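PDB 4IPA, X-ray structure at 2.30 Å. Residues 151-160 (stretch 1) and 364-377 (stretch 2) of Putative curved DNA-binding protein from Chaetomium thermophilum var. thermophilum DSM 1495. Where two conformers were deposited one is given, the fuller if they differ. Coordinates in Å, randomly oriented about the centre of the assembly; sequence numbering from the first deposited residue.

Stretch 1 (151-160) ADLFLATYYA
Stretch 2 364-377: AWDLSKFKTDKKIE

Residues 151-160 are a stretch of continuous α-helix, extending beyond both ends, with phi near -60° and psi near -45° and with i to i+4 hydrogen bonds such as Leu155 N to Ala151 O (3.0 Å) and Tyr158 N to Phe154 O (2.9 Å). Residues 364-377 are mostly extended loop, interrupted by one 3-10 turn at 367-369 in which Phe370 N bonds Leu367 O at 3.2 Å. The register is set by three CA pairs: Ala151 to Phe370 at 5.4 Å, Tyr158 to Trp365 at 8.1 Å and Tyr159 to Ile376 at 9.0 Å. The loop thus meets the helix near Tyr158, comes closest at Ala151 and returns to Tyr159. Together the two stretches bury 720 Å².

Ala151 points toward the loop, and its small side chain accommodates the close backbone approach: CB lies 3.5 Å from Lys371 O and 4.5 Å from Phe370 CB.

Asp152 (chi1 m, -68°) supplies the polar contact. Thr372 OG1, on a t rotamer, donates a hydrogen bond to Asp152 OD1 at 2.7 Å, and the same OG1 accepts from Lys374 N at 3.0 Å, so one hydroxyl ties the helix to the loop's own backbone. Asp152 OD2 makes a long salt bridge to Lys374 NZ (3.8 Å), whose chain is extended through chi2 to chi4. A water donates to Asp152 OD2 at 2.8 Å and, weakly, to Thr372 OG1 at 3.4 Å. Leu153 takes no part in the contact.

Phe154 (m, chi1 -84°, chi2 78°) brings its flat, apolar ring up against two loop aromatics, Trp365 and Phe370, which both lie on the side of it that faces the loop. Its CD2 sits over a face of the Trp365 ring, 3.5 Å from Trp365 CH2; the six-membered ring of Trp365 and the Phe154 ring have centroids 5.2 Å apart and planes at 51°. The Phe370 ring is 5.8 Å away by centroid, with planes at 33°, and Phe154 CB meets Phe370 CE1 at 3.4 Å. Both loop aromatics have chi1 m, with chi2 -8° for Trp365 and -74° for Phe370.

Leu155 (m, t) has its CA-to-CB bond sideways, yet its branched end reaches the loop. Leu155 CD2 meets Leu367 CD2 at 3.8 Å, while Leu155 CD1 lies 3.5 Å from Thr372 CG2 and 3.9 Å from Phe370 CB. Thr372 therefore offers a methyl to Leu155 and a hydroxyl to Asp152.

Ala156 points away. Thr157 (m) returns its hydroxyl to the helix, OG1 donating to Leu153 O at 2.9 Å, which satisfies a polar group in a buried position.

Tyr158 (t, chi2 -89°) presents a broad ring to Leu367 (m, t): Leu367 CD2 is 3.8 Å from the ring centroid and only 6° off its normal, a CH-pi contact over the face. Tyr158 CD2 also touches Trp365 CE3 at 3.9 Å.

Tyr159 (m, chi2 -66°) packs CB against Ile376 CD1 (3.8 Å), the extended m, t isoleucine reaching in from the returning loop. Ala160 points sideways and makes no contact.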

# COMPACT_ATOMS: atom_id res chain seq x y z
N ALA A 151 20.28 4.50 -2.82
CA ALA A 151 20.01 5.47 -1.77
C ALA A 151 19.08 6.57 -2.30
O ALA A 151 18.18 7.02 -1.58
CB ALA A 151 21.31 6.05 -1.22
N ASP A 152 19.29 6.99 -3.54
CA ASP A 152 18.45 8.02 -4.14
C ASP A 152 16.99 7.56 -4.28
O ASP A 152 16.07 8.32 -4.00
CB ASP A 152 18.97 8.41 -5.53
CG ASP A 152 20.30 9.14 -5.47
OD1 ASP A 152 20.60 9.78 -4.43
OD2 ASP A 152 21.05 9.08 -6.48
N LEU A 153 16.81 6.32 -4.73
CA LEU A 153 15.50 5.71 -4.91
C LEU A 153 14.70 5.71 -3.60
O LEU A 153 13.55 6.12 -3.56
CB LEU A 153 15.65 4.28 -5.43
CG LEU A 153 14.35 3.47 -5.53
CD1 LEU A 153 13.41 4.14 -6.54
CD2 LEU A 153 14.59 2.00 -5.91
N PHE A 154 15.34 5.25 -2.53
CA PHE A 154 14.73 5.22 -1.21
C PHE A 154 14.38 6.61 -0.68
O PHE A 154 13.29 6.81 -0.15
CB PHE A 154 15.65 4.51 -0.20
CG PHE A 154 15.52 3.02 -0.21
CD1 PHE A 154 16.12 2.26 -1.20
CD2 PHE A 154 14.79 2.37 0.78
CE1 PHE A 154 16.00 0.88 -1.20
CE2 PHE A 154 14.67 0.99 0.78
CZ PHE A 154 15.28 0.25 -0.21
N LEU A 155 15.31 7.55 -0.77
CA LEU A 155 15.07 8.90 -0.27
C LEU A 155 13.96 9.62 -1.03
O LEU A 155 13.19 10.37 -0.44
CB LEU A 155 16.35 9.72 -0.28
CG LEU A 155 17.33 9.32 0.81
CD1 LEU A 155 18.68 10.00 0.59
CD2 LEU A 155 16.76 9.66 2.18
N ALA A 156 13.90 9.41 -2.35
CA ALA A 156 12.82 9.99 -3.14
C ALA A 156 11.48 9.49 -2.61
O ALA A 156 10.53 10.25 -2.46
CB ALA A 156 12.98 9.62 -4.61
N THR A 157 11.42 8.19 -2.33
CA THR A 157 10.17 7.59 -1.89
C THR A 157 9.81 8.09 -0.50
O THR A 157 8.66 8.43 -0.23
CB THR A 157 10.26 6.07 -1.89
OG1 THR A 157 10.76 5.62 -3.16
CG2 THR A 157 8.88 5.47 -1.66
N TYR A 158 10.80 8.14 0.38
CA TYR A 158 10.61 8.65 1.72
C TYR A 158 10.06 10.08 1.69
O TYR A 158 9.06 10.39 2.34
CB TYR A 158 11.94 8.61 2.50
CG TYR A 158 11.87 9.17 3.90
CD1 TYR A 158 12.09 10.52 4.16
CD2 TYR A 158 11.58 8.34 4.98
CE1 TYR A 158 12.04 11.02 5.44
CE2 TYR A 158 11.51 8.84 6.28
CZ TYR A 158 11.74 10.18 6.50
OH TYR A 158 11.68 10.67 7.79
N TYR A 159 10.72 10.97 0.94
CA TYR A 159 10.31 12.37 0.94
C TYR A 159 9.04 12.59 0.17
O TYR A 159 8.24 13.46 0.52
CB TYR A 159 11.43 13.32 0.50
CG TYR A 159 12.43 13.53 1.60
CD1 TYR A 159 12.07 14.18 2.77
CD2 TYR A 159 13.72 13.03 1.50
CE1 TYR A 159 12.99 14.36 3.80
CE2 TYR A 159 14.65 13.20 2.52
CZ TYR A 159 14.28 13.87 3.67
OH TYR A 159 15.19 14.04 4.70
N ALA A 160 8.82 11.80 -0.87
CA ALA A 160 7.55 11.87 -1.57
C ALA A 160 6.42 11.60 -0.56
O ALA A 160 5.39 12.29 -0.55
CB ALA A 160 7.52 10.86 -2.71
N ALA A 364 9.59 3.75 10.79
CA ALA A 364 10.38 4.89 10.36
C ALA A 364 11.75 4.45 9.85
O ALA A 364 12.38 3.57 10.42
CB ALA A 364 10.53 5.88 11.52
N TRP A 365 12.21 5.07 8.77
CA TRP A 365 13.54 4.77 8.25
C TRP A 365 14.60 5.61 8.94
O TRP A 365 14.42 6.81 9.14
CB TRP A 365 13.60 5.02 6.75
CG TRP A 365 12.83 4.04 5.94
CD1 TRP A 365 12.22 2.89 6.39
CD2 TRP A 365 12.57 4.11 4.54
NE1 TRP A 365 11.60 2.25 5.34
CE2 TRP A 365 11.80 2.98 4.19
CE3 TRP A 365 12.90 5.02 3.54
CZ2 TRP A 365 11.37 2.73 2.89
CZ3 TRP A 365 12.47 4.78 2.24
CH2 TRP A 365 11.71 3.65 1.93
N ASP A 366 15.70 4.97 9.29
CA ASP A 366 16.85 5.68 9.81
C ASP A 366 17.55 6.35 8.63
O ASP A 366 18.20 5.67 7.82
CB ASP A 366 17.79 4.70 10.51
CG ASP A 366 19.06 5.35 11.00
OD1 ASP A 366 19.12 6.60 11.06
OD2 ASP A 366 20.00 4.60 11.33
N LEU A 367 17.41 7.67 8.52
CA LEU A 367 17.95 8.41 7.39
C LEU A 367 19.47 8.44 7.42
O LEU A 367 20.10 8.67 6.40
CB LEU A 367 17.40 9.83 7.36
CG LEU A 367 15.90 9.94 7.13
CD1 LEU A 367 15.42 11.38 7.29
CD2 LEU A 367 15.51 9.38 5.76
N SER A 368 20.06 8.19 8.59
CA SER A 368 21.51 8.22 8.70
C SER A 368 22.17 7.14 7.84
O SER A 368 23.35 7.25 7.52
CB SER A 368 21.97 8.07 10.16
OG SER A 368 21.76 6.77 10.65
N LYS A 369 21.40 6.11 7.47
CA LYS A 369 21.92 4.96 6.73
C LYS A 369 22.02 5.20 5.21
O LYS A 369 22.61 4.37 4.49
CB LYS A 369 21.08 3.71 7.01
CG LYS A 369 21.46 2.92 8.28
CD LYS A 369 20.23 2.24 8.93
CE LYS A 369 20.04 0.74 8.59
NZ LYS A 369 19.47 0.42 7.22
N PHE A 370 21.45 6.30 4.73
CA PHE A 370 21.41 6.60 3.29
C PHE A 370 22.57 7.52 2.90
O PHE A 370 22.79 8.56 3.53
CB PHE A 370 20.07 7.24 2.89
CG PHE A 370 18.89 6.36 3.14
CD1 PHE A 370 18.65 5.27 2.32
CD2 PHE A 370 18.04 6.59 4.20
CE1 PHE A 370 17.57 4.42 2.55
CE2 PHE A 370 16.96 5.76 4.44
CZ PHE A 370 16.72 4.66 3.61
N LYS A 371 23.31 7.13 1.86
CA LYS A 371 24.52 7.85 1.46
C LYS A 371 24.41 8.39 0.03
O LYS A 371 24.42 7.63 -0.95
CB LYS A 371 25.75 6.94 1.57
CG LYS A 371 25.93 6.29 2.95
CD LYS A 371 26.40 7.32 3.98
CE LYS A 371 26.74 6.68 5.33
NZ LYS A 371 25.54 6.20 6.06
N THR A 372 24.32 9.71 -0.09
CA THR A 372 24.21 10.33 -1.40
C THR A 372 24.54 11.81 -1.31
O THR A 372 24.45 12.40 -0.24
CB THR A 372 22.80 10.15 -2.01
OG1 THR A 372 22.74 10.86 -3.25
CG2 THR A 372 21.72 10.72 -1.09
N ASP A 373 24.90 12.40 -2.45
CA ASP A 373 25.14 13.83 -2.51
C ASP A 373 23.86 14.58 -2.83
O ASP A 373 23.75 15.78 -2.57
CB ASP A 373 26.24 14.16 -3.53
CG ASP A 373 27.59 13.62 -3.12
OD1 ASP A 373 27.89 13.62 -1.89
OD2 ASP A 373 28.36 13.18 -4.00
N LYS A 374 22.89 13.87 -3.40
CA LYS A 374 21.64 14.52 -3.80
C LYS A 374 20.81 15.00 -2.62
O LYS A 374 20.85 14.44 -1.52
CB LYS A 374 20.84 13.61 -4.73
CG LYS A 374 21.72 13.05 -5.82
CD LYS A 374 20.96 12.66 -7.05
CE LYS A 374 21.96 12.20 -8.10
NZ LYS A 374 21.32 11.59 -9.30
N LYS A 375 20.07 16.08 -2.86
CA LYS A 375 19.34 16.76 -1.81
C LYS A 375 18.21 17.54 -2.46
O LYS A 375 18.34 18.03 -3.58
CB LYS A 375 20.28 17.73 -1.07
CG LYS A 375 19.79 18.14 0.30
CD LYS A 375 20.78 19.05 1.00
CE LYS A 375 20.34 19.31 2.45
NZ LYS A 375 21.23 20.30 3.14
N ILE A 376 17.09 17.64 -1.76
CA ILE A 376 16.01 18.52 -2.21
C ILE A 376 16.41 19.96 -1.96
O ILE A 376 16.78 20.32 -0.84
CB ILE A 376 14.72 18.27 -1.45
CG1 ILE A 376 14.23 16.84 -1.71
CG2 ILE A 376 13.68 19.31 -1.85
CD1 ILE A 376 13.01 16.47 -0.89
N GLU A 377 16.31 20.79 -2.99
CA GLU A 377 16.69 22.19 -2.85
C GLU A 377 15.53 23.16 -3.11
O GLU A 377 15.60 24.32 -2.73
CB GLU A 377 17.90 22.51 -3.72
CG GLU A 377 19.17 21.87 -3.16
CD GLU A 377 20.34 21.90 -4.11
OE1 GLU A 377 20.19 22.42 -5.24
OE2 GLU A 377 21.43 21.42 -3.73
O HOH W 1 23.77 9.05 -5.95